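Local structure of thymine dioxygenase (Neurospora crassa, 5C3Q) at residues D258-D266 / E315-Y326; I18-G26 / L161-V171. The protein probably acts as an iron- and 2-oxoglutarate-dependent dioxygenase that hydroxylates the methyl group of thymine. All coordinates share one frame; numbering follows the deposited sequence.

Contact 1: D258-D266 / E315-Y326; sequences DLLARWSND and ERKYEGINSGKY. With EDO (1,2-ethanediol), chain K.
The Schellman motif that ends helix 258-263, in this double-stranded beta-helix dioxygenase, presents Asn265 to the chain at Glu315-Lys317. Asn265 carries the positive phi of the turn, a conformation asparagine tolerates well, and its amide both gives and accepts. Asn265 OD1 takes Lys317 N on an in-plane lone pair at 2.9 Å, while Asn265 ND2 donates to Glu315 O, also at 2.9 Å but from above that carbonyl plane. The two bonds straddle Arg316 and fix the rotation of the amide.

Next along, Asp266 OD2 is gripped twice: Tyr318 OH donates to its syn side at 2.5 Å, and Lys317 NZ reaches its anti lone pair at 2.8 Å as a salt bridge, which probably favours the charged carboxylate. That carboxylate sits at the edge of the tyrosine ring, the planes 82° apart.

Arg262 spans the middle. With CG anti to the backbone N (chi1 -176°) and the chain extended to NE, the guanidinium lies between Tyr318 CG, off-centre over one face with the ring plane inclined by 37°, and Ile321 CD1 over the other, 3.4 Å from Arg262 NE. Arginine suits this place because its faces accept carbon while its edge stays polar: Arg262 NH2 donates almost straight to Glu319 O at 2.8 Å, a water joins NE to that same oxygen, and 1,2-ethanediol, probably from the crystallisation liquor, accepts from NH1 and NH2.

Beyond it the contact turns apolar where helix 323-332 begins, with Asn322 as its N-cap. The hydroxyl of Tyr326 bonds to Arg330 outside the contact, whereas its ring offers a face to Leu259. Leu259 CD1 makes a CH-pi contact 4.0 Å from the Tyr326 ring centroid and also touches Ile321 CD1 at 3.6 Å.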
loop_
_atom_site.group_PDB
_atom_site.type_symbol
_atom_site.label_atom_id
_atom_site.label_comp_id
_atom_site.label_asym_id
_atom_site.label_seq_id
_atom_site.Cartn_x
_atom_site.Cartn_y
_atom_site.Cartn_z
ATOM N N ASP A 258 -0.033 -6.945 7.283
ATOM C CA ASP A 258 -0.365 -7.798 8.420
ATOM C C ASP A 258 -0.034 -9.261 8.197
ATOM O O ASP A 258 0.337 -9.955 9.136
ATOM C CB ASP A 258 -1.837 -7.621 8.801
ATOM C CG ASP A 258 -2.131 -6.228 9.333
ATOM O OD1 ASP A 258 -1.169 -5.552 9.775
ATOM O OD2 ASP A 258 -3.310 -5.806 9.312
ATOM N N LEU A 259 -0.151 -9.730 6.957
ATOM C CA LEU A 259 0.144 -11.123 6.663
ATOM C C LEU A 259 1.648 -11.396 6.820
ATOM O O LEU A 259 2.038 -12.426 7.372
ATOM C CB LEU A 259 -0.366 -11.497 5.261
ATOM C CG LEU A 259 -1.014 -12.861 4.992
ATOM C CD1 LEU A 259 -1.768 -13.453 6.179
ATOM C CD2 LEU A 259 -1.943 -12.738 3.785
ATOM N N LEU A 260 2.492 -10.470 6.369
ATOM C CA LEU A 260 3.945 -10.628 6.553
ATOM C C LEU A 260 4.333 -10.547 8.033
ATOM O O LEU A 260 5.165 -11.313 8.497
ATOM C CB LEU A 260 4.737 -9.602 5.729
ATOM C CG LEU A 260 6.268 -9.679 5.827
ATOM C CD1 LEU A 260 6.796 -11.074 5.516
ATOM C CD2 LEU A 260 6.908 -8.663 4.894
ATOM N N ALA A 261 3.720 -9.627 8.768
ATOM C CA ALA A 261 3.926 -9.534 10.216
ATOM C C ALA A 261 3.688 -10.891 10.870
ATOM O O ALA A 261 4.535 -11.408 11.598
ATOM C CB ALA A 261 2.995 -8.490 10.816
ATOM N N ARG A 262 2.532 -11.467 10.565
ATOM C CA ARG A 262 2.136 -12.774 11.079
ATOM C C ARG A 262 3.059 -13.901 10.585
ATOM O O ARG A 262 3.483 -14.754 11.357
ATOM C CB ARG A 262 0.702 -13.049 10.638
ATOM C CG ARG A 262 0.116 -14.329 11.173
ATOM C CD ARG A 262 -1.184 -14.650 10.471
ATOM N NE ARG A 262 -1.762 -15.852 11.058
ATOM C CZ ARG A 262 -2.951 -15.932 11.650
ATOM N NH1 ARG A 262 -3.763 -14.881 11.721
ATOM N NH2 ARG A 262 -3.330 -17.101 12.151
ATOM N N TRP A 263 3.332 -13.897 9.284
ATOM C CA TRP A 263 4.246 -14.853 8.632
ATOM C C TRP A 263 5.641 -14.865 9.282
ATOM O O TRP A 263 6.265 -15.920 9.440
ATOM C CB TRP A 263 4.361 -14.455 7.160
ATOM C CG TRP A 263 4.807 -15.501 6.197
ATOM C CD1 TRP A 263 5.094 -16.809 6.452
ATOM C CD2 TRP A 263 4.953 -15.323 4.789
ATOM N NE1 TRP A 263 5.443 -17.452 5.287
ATOM C CE2 TRP A 263 5.360 -16.559 4.250
ATOM C CE3 TRP A 263 4.788 -14.231 3.928
ATOM C CZ2 TRP A 263 5.603 -16.736 2.886
ATOM C CZ3 TRP A 263 5.033 -14.408 2.573
ATOM C CH2 TRP A 263 5.433 -15.651 2.068
ATOM N N SER A 264 6.105 -13.679 9.670
ATOM C CA SER A 264 7.414 -13.486 10.290
ATOM C C SER A 264 7.421 -13.735 11.800
ATOM O O SER A 264 8.438 -13.508 12.462
ATOM C CB SER A 264 7.890 -12.056 10.014
ATOM O OG SER A 264 7.189 -11.112 10.807
ATOM N N ASN A 265 6.289 -14.182 12.342
ATOM C CA ASN A 265 6.123 -14.371 13.778
ATOM C C ASN A 265 6.338 -13.076 14.559
ATOM O O ASN A 265 6.941 -13.081 15.633
ATOM C CB ASN A 265 7.056 -15.472 14.298
ATOM C CG ASN A 265 6.570 -16.064 15.607
ATOM O OD1 ASN A 265 5.389 -16.353 15.748
ATOM N ND2 ASN A 265 7.473 -16.227 16.576
ATOM N N ASP A 266 5.839 -11.978 13.991
ATOM C CA ASP A 266 6.006 -10.617 14.518
ATOM C C ASP A 266 7.454 -10.130 14.664
ATOM O O ASP A 266 7.719 -9.225 15.454
ATOM C CB ASP A 266 5.247 -10.448 15.847
ATOM C CG ASP A 266 3.741 -10.452 15.662
ATOM O OD1 ASP A 266 3.272 -10.148 14.546
ATOM O OD2 ASP A 266 3.024 -10.758 16.634
ATOM N N GLU A 315 7.474 -20.465 20.840
ATOM C CA GLU A 315 7.577 -19.054 20.465
ATOM C C GLU A 315 6.684 -18.658 19.283
ATOM O O GLU A 315 6.505 -17.470 19.026
ATOM C CB GLU A 315 9.034 -18.693 20.156
ATOM C CG GLU A 315 9.946 -18.779 21.369
ATOM C CD GLU A 315 11.410 -18.931 21.004
ATOM O OE1 GLU A 315 11.823 -18.449 19.928
ATOM O OE2 GLU A 315 12.152 -19.548 21.797
ATOM N N ARG A 316 6.136 -19.641 18.566
ATOM C CA ARG A 316 5.202 -19.373 17.464
ATOM C C ARG A 316 3.887 -18.814 17.985
ATOM O O ARG A 316 3.173 -19.491 18.731
ATOM C CB ARG A 316 4.894 -20.644 16.677
ATOM C CG ARG A 316 6.034 -21.163 15.825
ATOM C CD ARG A 316 5.476 -22.114 14.778
ATOM N NE ARG A 316 6.517 -22.879 14.099
ATOM C CZ ARG A 316 6.298 -23.687 13.063
ATOM N NH1 ARG A 316 5.073 -23.847 12.569
ATOM N NH2 ARG A 316 7.313 -24.342 12.512
ATOM N N LYS A 317 3.552 -17.601 17.560
ATOM C CA LYS A 317 2.388 -16.899 18.085
ATOM C C LYS A 317 1.077 -17.252 17.378
ATOM O O LYS A 317 0.004 -17.055 17.949
ATOM C CB LYS A 317 2.620 -15.385 18.018
ATOM C CG LYS A 317 3.782 -14.915 18.884
ATOM C CD LYS A 317 4.146 -13.463 18.629
ATOM C CE LYS A 317 3.082 -12.505 19.135
ATOM N NZ LYS A 317 3.629 -11.127 19.305
ATOM N N TYR A 318 1.160 -17.774 16.150
ATOM C CA TYR A 318 -0.019 -17.893 15.287
ATOM C C TYR A 318 -0.189 -19.271 14.650
ATOM O O TYR A 318 0.787 -19.903 14.241
ATOM C CB TYR A 318 0.044 -16.838 14.181
ATOM C CG TYR A 318 0.207 -15.438 14.715
ATOM C CD1 TYR A 318 -0.826 -14.820 15.408
ATOM C CD2 TYR A 318 1.402 -14.741 14.558
ATOM C CE1 TYR A 318 -0.682 -13.540 15.918
ATOM C CE2 TYR A 318 1.556 -13.460 15.063
ATOM C CZ TYR A 318 0.509 -12.862 15.740
ATOM O OH TYR A 318 0.648 -11.589 16.251
ATOM N N GLU A 319 -1.442 -19.714 14.566
ATOM C CA GLU A 319 -1.803 -20.896 13.786
ATOM C C GLU A 319 -1.618 -20.590 12.309
ATOM O O GLU A 319 -1.720 -19.437 11.890
ATOM C CB GLU A 319 -3.265 -21.292 14.028
ATOM C CG GLU A 319 -3.553 -21.813 15.424
ATOM C CD GLU A 319 -4.967 -22.350 15.580
ATOM O OE1 GLU A 319 -5.444 -23.064 14.671
ATOM O OE2 GLU A 319 -5.597 -22.068 16.624
ATOM N N GLY A 320 -1.352 -21.625 11.520
ATOM C CA GLY A 320 -1.267 -21.471 10.071
ATOM C C GLY A 320 -2.601 -21.034 9.483
ATOM O O GLY A 320 -3.654 -21.395 9.995
ATOM N N ILE A 321 -2.555 -20.229 8.426
ATOM C CA ILE A 321 -3.765 -19.814 7.717
ATOM C C ILE A 321 -3.532 -19.769 6.216
ATOM O O ILE A 321 -2.409 -19.552 5.756
ATOM C CB ILE A 321 -4.257 -18.414 8.147
ATOM C CG1 ILE A 321 -3.085 -17.432 8.228
ATOM C CG2 ILE A 321 -4.993 -18.485 9.478
ATOM C CD1 ILE A 321 -3.504 -15.989 8.103
ATOM N N ASN A 322 -4.608 -19.968 5.466
ATOM C CA ASN A 322 -4.587 -19.767 4.028
ATOM C C ASN A 322 -4.586 -18.274 3.723
ATOM O O ASN A 322 -5.421 -17.533 4.236
ATOM C CB ASN A 322 -5.805 -20.412 3.371
ATOM C CG ASN A 322 -5.916 -20.059 1.905
ATOM O OD1 ASN A 322 -6.770 -19.267 1.515
ATOM N ND2 ASN A 322 -5.027 -20.613 1.094
ATOM N N SER A 323 -3.660 -17.849 2.873
ATOM C CA SER A 323 -3.499 -16.438 2.525
ATOM C C SER A 323 -4.772 -15.837 1.916
ATOM O O SER A 323 -5.272 -14.815 2.389
ATOM C CB SER A 323 -2.330 -16.275 1.548
ATOM O OG SER A 323 -2.047 -14.909 1.324
ATOM N N GLY A 324 -5.285 -16.478 0.871
ATOM C CA GLY A 324 -6.481 -16.000 0.169
ATOM C C GLY A 324 -7.665 -15.792 1.095
ATOM O O GLY A 324 -8.306 -14.741 1.073
ATOM N N LYS A 325 -7.929 -16.795 1.924
ATOM C CA LYS A 325 -9.015 -16.757 2.901
ATOM C C LYS A 325 -8.874 -15.594 3.892
ATOM O O LYS A 325 -9.847 -14.897 4.189
ATOM C CB LYS A 325 -9.058 -18.087 3.654
ATOM C CG LYS A 325 -10.184 -18.221 4.658
ATOM C CD LYS A 325 -10.228 -19.630 5.227
ATOM C CE LYS A 325 -11.449 -19.833 6.109
ATOM N NZ LYS A 325 -11.357 -19.055 7.377
ATOM N N TYR A 326 -7.660 -15.392 4.400
ATOM C CA TYR A 326 -7.396 -14.280 5.316
ATOM C C TYR A 326 -7.742 -12.940 4.670
ATOM O O TYR A 326 -8.428 -12.116 5.267
ATOM C CB TYR A 326 -5.934 -14.279 5.762
ATOM C CG TYR A 326 -5.592 -13.130 6.679
ATOM C CD1 TYR A 326 -5.866 -13.202 8.039
ATOM C CD2 TYR A 326 -5.009 -11.961 6.185
ATOM C CE1 TYR A 326 -5.562 -12.152 8.887
ATOM C CE2 TYR A 326 -4.705 -10.904 7.026
ATOM C CZ TYR A 326 -4.986 -11.006 8.377
ATOM O OH TYR A 326 -4.691 -9.965 9.231
HETATM C C1 EDO K . -6.534 -17.142 12.969
HETATM O O1 EDO K . -5.838 -17.998 13.888
HETATM C C2 EDO K . -6.379 -15.701 13.444
HETATM O O2 EDO K . -6.462 -14.763 12.364
HETATM O O HOH W 1 0.310 -17.835 10.569
HETATM O O HOH W 2 3.531 -17.902 14.328
HETATM O O HOH W 3 0.726 -10.450 13.578
#

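Contact 2: I18-G26 / L161-V171; sequences IDFSKFLEG and LHIEVMRAIAV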
loop_
_atom_site.group_PDB
_atom_site.type_symbol
_atom_site.label_atom_id
_atom_site.label_comp_id
_atom_site.label_asym_id
_atom_site.label_seq_id
_atom_site.Cartn_x
_atom_site.Cartn_y
_atom_site.Cartn_z
ATOM N N ILE A 18 17.002 3.604 1.393
ATOM C CA ILE A 18 17.888 2.547 0.911
ATOM C C ILE A 18 17.962 2.583 -0.612
ATOM O O ILE A 18 16.941 2.716 -1.291
ATOM C CB ILE A 18 17.419 1.161 1.417
ATOM C CG1 ILE A 18 17.542 1.106 2.943
ATOM C CG2 ILE A 18 18.250 0.045 0.794
ATOM C CD1 ILE A 18 16.765 -0.001 3.608
ATOM N N ASP A 19 19.182 2.497 -1.133
ATOM C CA ASP A 19 19.421 2.475 -2.567
ATOM C C ASP A 19 19.274 1.036 -3.050
ATOM O O ASP A 19 20.174 0.220 -2.865
ATOM C CB ASP A 19 20.824 3.011 -2.875
ATOM C CG ASP A 19 21.150 3.001 -4.354
ATOM O OD1 ASP A 19 20.517 2.242 -5.119
ATOM O OD2 ASP A 19 22.056 3.755 -4.758
ATOM N N PHE A 20 18.143 0.731 -3.677
ATOM C CA PHE A 20 17.826 -0.652 -4.031
ATOM C C PHE A 20 18.761 -1.232 -5.095
ATOM O O PHE A 20 18.980 -2.443 -5.133
ATOM C CB PHE A 20 16.367 -0.776 -4.481
ATOM C CG PHE A 20 15.848 -2.186 -4.455
ATOM C CD1 PHE A 20 15.764 -2.881 -3.259
ATOM C CD2 PHE A 20 15.440 -2.816 -5.619
ATOM C CE1 PHE A 20 15.285 -4.182 -3.223
ATOM C CE2 PHE A 20 14.962 -4.116 -5.590
ATOM C CZ PHE A 20 14.881 -4.798 -4.392
ATOM N N SER A 21 19.321 -0.370 -5.945
ATOM C CA SER A 21 20.247 -0.815 -6.983
ATOM C C SER A 21 21.472 -1.511 -6.374
ATOM O O SER A 21 22.082 -2.369 -7.007
ATOM C CB SER A 21 20.682 0.360 -7.871
ATOM O OG SER A 21 21.625 1.192 -7.217
ATOM N N LYS A 22 21.817 -1.146 -5.143
ATOM C CA LYS A 22 22.933 -1.781 -4.440
ATOM C C LYS A 22 22.632 -3.230 -4.014
ATOM O O LYS A 22 23.555 -4.036 -3.895
ATOM C CB LYS A 22 23.375 -0.916 -3.256
ATOM C CG LYS A 22 23.944 0.423 -3.716
ATOM C CD LYS A 22 24.437 1.296 -2.572
ATOM C CE LYS A 22 25.253 2.465 -3.113
ATOM N NZ LYS A 22 25.784 3.348 -2.039
ATOM N N PHE A 23 21.360 -3.566 -3.797
ATOM C CA PHE A 23 20.978 -4.971 -3.591
ATOM C C PHE A 23 21.008 -5.740 -4.914
ATOM O O PHE A 23 21.472 -6.877 -4.967
ATOM C CB PHE A 23 19.591 -5.109 -2.951
ATOM C CG PHE A 23 19.105 -6.533 -2.878
ATOM C CD1 PHE A 23 19.668 -7.425 -1.975
ATOM C CD2 PHE A 23 18.113 -6.994 -3.736
ATOM C CE1 PHE A 23 19.242 -8.745 -1.917
ATOM C CE2 PHE A 23 17.675 -8.310 -3.679
ATOM C CZ PHE A 23 18.240 -9.189 -2.769
ATOM N N LEU A 24 20.517 -5.115 -5.979
ATOM C CA LEU A 24 20.415 -5.780 -7.276
ATOM C C LEU A 24 21.750 -5.898 -8.018
ATOM O O LEU A 24 22.000 -6.916 -8.661
ATOM C CB LEU A 24 19.391 -5.067 -8.164
ATOM C CG LEU A 24 17.934 -5.115 -7.693
ATOM C CD1 LEU A 24 17.059 -4.336 -8.661
ATOM C CD2 LEU A 24 17.426 -6.546 -7.558
ATOM N N GLU A 25 22.598 -4.873 -7.925
ATOM C CA GLU A 25 23.831 -4.800 -8.728
ATOM C C GLU A 25 25.147 -4.821 -7.942
ATOM O O GLU A 25 26.212 -4.931 -8.544
ATOM C CB GLU A 25 23.803 -3.541 -9.597
ATOM C CG GLU A 25 22.768 -3.576 -10.711
ATOM C CD GLU A 25 22.508 -2.203 -11.300
ATOM O OE1 GLU A 25 22.754 -2.010 -12.508
ATOM O OE2 GLU A 25 22.068 -1.308 -10.549
ATOM N N GLY A 26 25.089 -4.710 -6.618
ATOM C CA GLY A 26 26.306 -4.634 -5.803
ATOM C C GLY A 26 27.065 -5.946 -5.718
ATOM O O GLY A 26 26.505 -7.005 -5.993
ATOM N N LEU A 161 9.136 -6.152 -8.787
ATOM C CA LEU A 161 9.756 -5.505 -7.621
ATOM C C LEU A 161 9.395 -6.204 -6.308
ATOM O O LEU A 161 10.232 -6.329 -5.414
ATOM C CB LEU A 161 9.367 -4.025 -7.554
ATOM C CG LEU A 161 10.011 -3.184 -6.450
ATOM C CD1 LEU A 161 11.530 -3.282 -6.480
ATOM C CD2 LEU A 161 9.574 -1.731 -6.570
ATOM N N HIS A 162 8.150 -6.657 -6.189
ATOM C CA HIS A 162 7.726 -7.448 -5.032
ATOM C C HIS A 162 8.647 -8.648 -4.828
ATOM O O HIS A 162 9.147 -8.881 -3.723
ATOM C CB HIS A 162 6.286 -7.934 -5.215
ATOM C CG HIS A 162 5.779 -8.784 -4.090
ATOM N ND1 HIS A 162 4.887 -9.814 -4.283
ATOM C CD2 HIS A 162 6.033 -8.752 -2.759
ATOM C CE1 HIS A 162 4.615 -10.384 -3.123
ATOM N NE2 HIS A 162 5.295 -9.757 -2.181
ATOM N N ILE A 163 8.861 -9.402 -5.901
ATOM C CA ILE A 163 9.714 -10.586 -5.850
ATOM C C ILE A 163 11.114 -10.215 -5.354
ATOM O O ILE A 163 11.676 -10.920 -4.521
ATOM C CB ILE A 163 9.764 -11.300 -7.222
ATOM C CG1 ILE A 163 8.414 -11.969 -7.506
ATOM C CG2 ILE A 163 10.871 -12.353 -7.268
ATOM C CD1 ILE A 163 8.184 -12.326 -8.961
ATOM N N GLU A 164 11.653 -9.095 -5.835
ATOM C CA GLU A 164 13.010 -8.675 -5.465
ATOM C C GLU A 164 13.104 -8.191 -4.019
ATOM O O GLU A 164 14.090 -8.464 -3.344
ATOM C CB GLU A 164 13.535 -7.586 -6.416
ATOM C CG GLU A 164 13.625 -7.995 -7.886
ATOM C CD GLU A 164 14.775 -8.939 -8.207
ATOM O OE1 GLU A 164 15.380 -9.533 -7.281
ATOM O OE2 GLU A 164 15.076 -9.102 -9.416
ATOM N N VAL A 165 12.087 -7.474 -3.542
ATOM C CA VAL A 165 12.061 -7.031 -2.147
ATOM C C VAL A 165 11.997 -8.230 -1.198
ATOM O O VAL A 165 12.680 -8.245 -0.179
ATOM C CB VAL A 165 10.902 -6.049 -1.849
ATOM C CG1 VAL A 165 10.806 -5.760 -0.354
ATOM C CG2 VAL A 165 11.104 -4.745 -2.603
ATOM N N MET A 166 11.192 -9.235 -1.536
ATOM C CA MET A 166 11.121 -10.452 -0.723
ATOM C C MET A 166 12.460 -11.196 -0.734
ATOM O O MET A 166 12.873 -11.742 0.292
ATOM C CB MET A 166 9.991 -11.375 -1.187
ATOM C CG MET A 166 8.584 -10.802 -1.027
ATOM S SD MET A 166 8.202 -10.010 0.554
ATOM C CE MET A 166 8.208 -11.400 1.681
ATOM N N ARG A 167 13.146 -11.193 -1.879
ATOM C CA ARG A 167 14.498 -11.757 -1.955
ATOM C C ARG A 167 15.460 -11.023 -1.020
ATOM O O ARG A 167 16.268 -11.658 -0.354
ATOM C CB ARG A 167 15.035 -11.738 -3.389
ATOM C CG ARG A 167 14.434 -12.818 -4.261
ATOM C CD ARG A 167 14.868 -12.705 -5.712
ATOM N NE ARG A 167 14.175 -13.697 -6.526
ATOM C CZ ARG A 167 14.247 -13.786 -7.852
ATOM N NH1 ARG A 167 14.988 -12.937 -8.554
ATOM N NH2 ARG A 167 13.567 -14.738 -8.483
ATOM N N ALA A 168 15.367 -9.695 -0.966
ATOM C CA ALA A 168 16.182 -8.910 -0.028
ATOM C C ALA A 168 15.879 -9.282 1.419
ATOM O O ALA A 168 16.786 -9.411 2.234
ATOM C CB ALA A 168 15.970 -7.420 -0.241
ATOM N N ILE A 169 14.600 -9.458 1.734
ATOM C CA ILE A 169 14.206 -9.906 3.065
ATOM C C ILE A 169 14.827 -11.272 3.390
ATOM O O ILE A 169 15.348 -11.470 4.484
ATOM C CB ILE A 169 12.673 -9.940 3.214
ATOM C CG1 ILE A 169 12.137 -8.504 3.289
ATOM C CG2 ILE A 169 12.265 -10.737 4.443
ATOM C CD1 ILE A 169 10.634 -8.390 3.183
ATOM N N ALA A 170 14.769 -12.201 2.442
ATOM C CA ALA A 170 15.321 -13.547 2.642
ATOM C C ALA A 170 16.832 -13.506 2.843
ATOM O O ALA A 170 17.363 -14.147 3.755
ATOM C CB ALA A 170 14.969 -14.446 1.465
ATOM N N VAL A 171 17.517 -12.738 2.001
ATOM C CA VAL A 171 18.966 -12.590 2.111
ATOM C C VAL A 171 19.315 -11.953 3.457
ATOM O O VAL A 171 20.261 -12.370 4.113
ATOM C CB VAL A 171 19.551 -11.772 0.933
ATOM C CG1 VAL A 171 21.018 -11.433 1.171
ATOM C CG2 VAL A 171 19.405 -12.552 -0.368
#
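With CG anti to the backbone N in both Phe20 (chi1 -162°) and Phe23 (chi1 173°), two phenylalanine rings reach across to the side of helix 161-171. They meet it differently. Phe23 lies flat on Ala168, whose CB stands over the ring centre at 3.8 Å from the Phe23 centroid in a CH-pi contact. Alanine suits the place because its short side chain brings the ring close to the helix backbone, and Phe23 CZ is 3.4 Å from Ala168 N. That nitrogen already bonds to Glu164 O within the helix, so the ring covers it without leaving it wanting a partner. Val171 CG2 meets the same ring at its edge, 4.1 Å from Phe23 CE1.

Phe20 instead turns its edge to the helix. Phe20 CZ, at that edge, touches Glu164 CB at 3.7 Å, while Phe20 CE2 packs against Leu161 CD1, 3.6 Å away. Leu161, Glu164, Ala168 and Val171 recur at three- and four-residue steps, one face of the helix, and no hydrogen bond crosses the contact. Glutamate suits its place because its carbons pack while its carboxylate stays polar: CB meets Phe20, and a bend at chi2 sets Glu164 CD 3.6 Å from Leu24 CD2. The carboxylate forms a long salt bridge to Arg167, whose guanidinium also pairs with Asp181.

The short helix 21-25 crosses helix 161-171 nearly at a right angle (81°), with the axes 11.0 Å apart. Before it, Asp19 accepts from Ser21 OG and, weakly, from Ser21 N as strand 13-19 turns into the helix. That strand runs parallel to strand 47-51, whose Leu50 touches both Phe20 and Val165, and helix 28-44 packs alongside, meeting Ile18 through Thr34 and Ile38 and Val171 through Ala35.

In the fold
Contacts 1 and 2 lie with their centres about 23 Å apart, yet they touch through residues that neither uses across its own pair of segments. Leu260, on helix 258-263, puts CD1 4.1 Å from Met166 CE and CD2 4.1 Å from Ile169 CD1, both on helix 161-171. Contact 1 is the one beside the active site: backbone hydrogen bonding links Asp258 to Asp218, a ligand of the nickel ion with His216 and His273, and Asp258 also bonds Thr217 through its carboxylate. The Asp258 side chain is about 7 Å from bound thymine. Contact 2 lies away from the ligand sites, joining the N-terminal segment to the long helix.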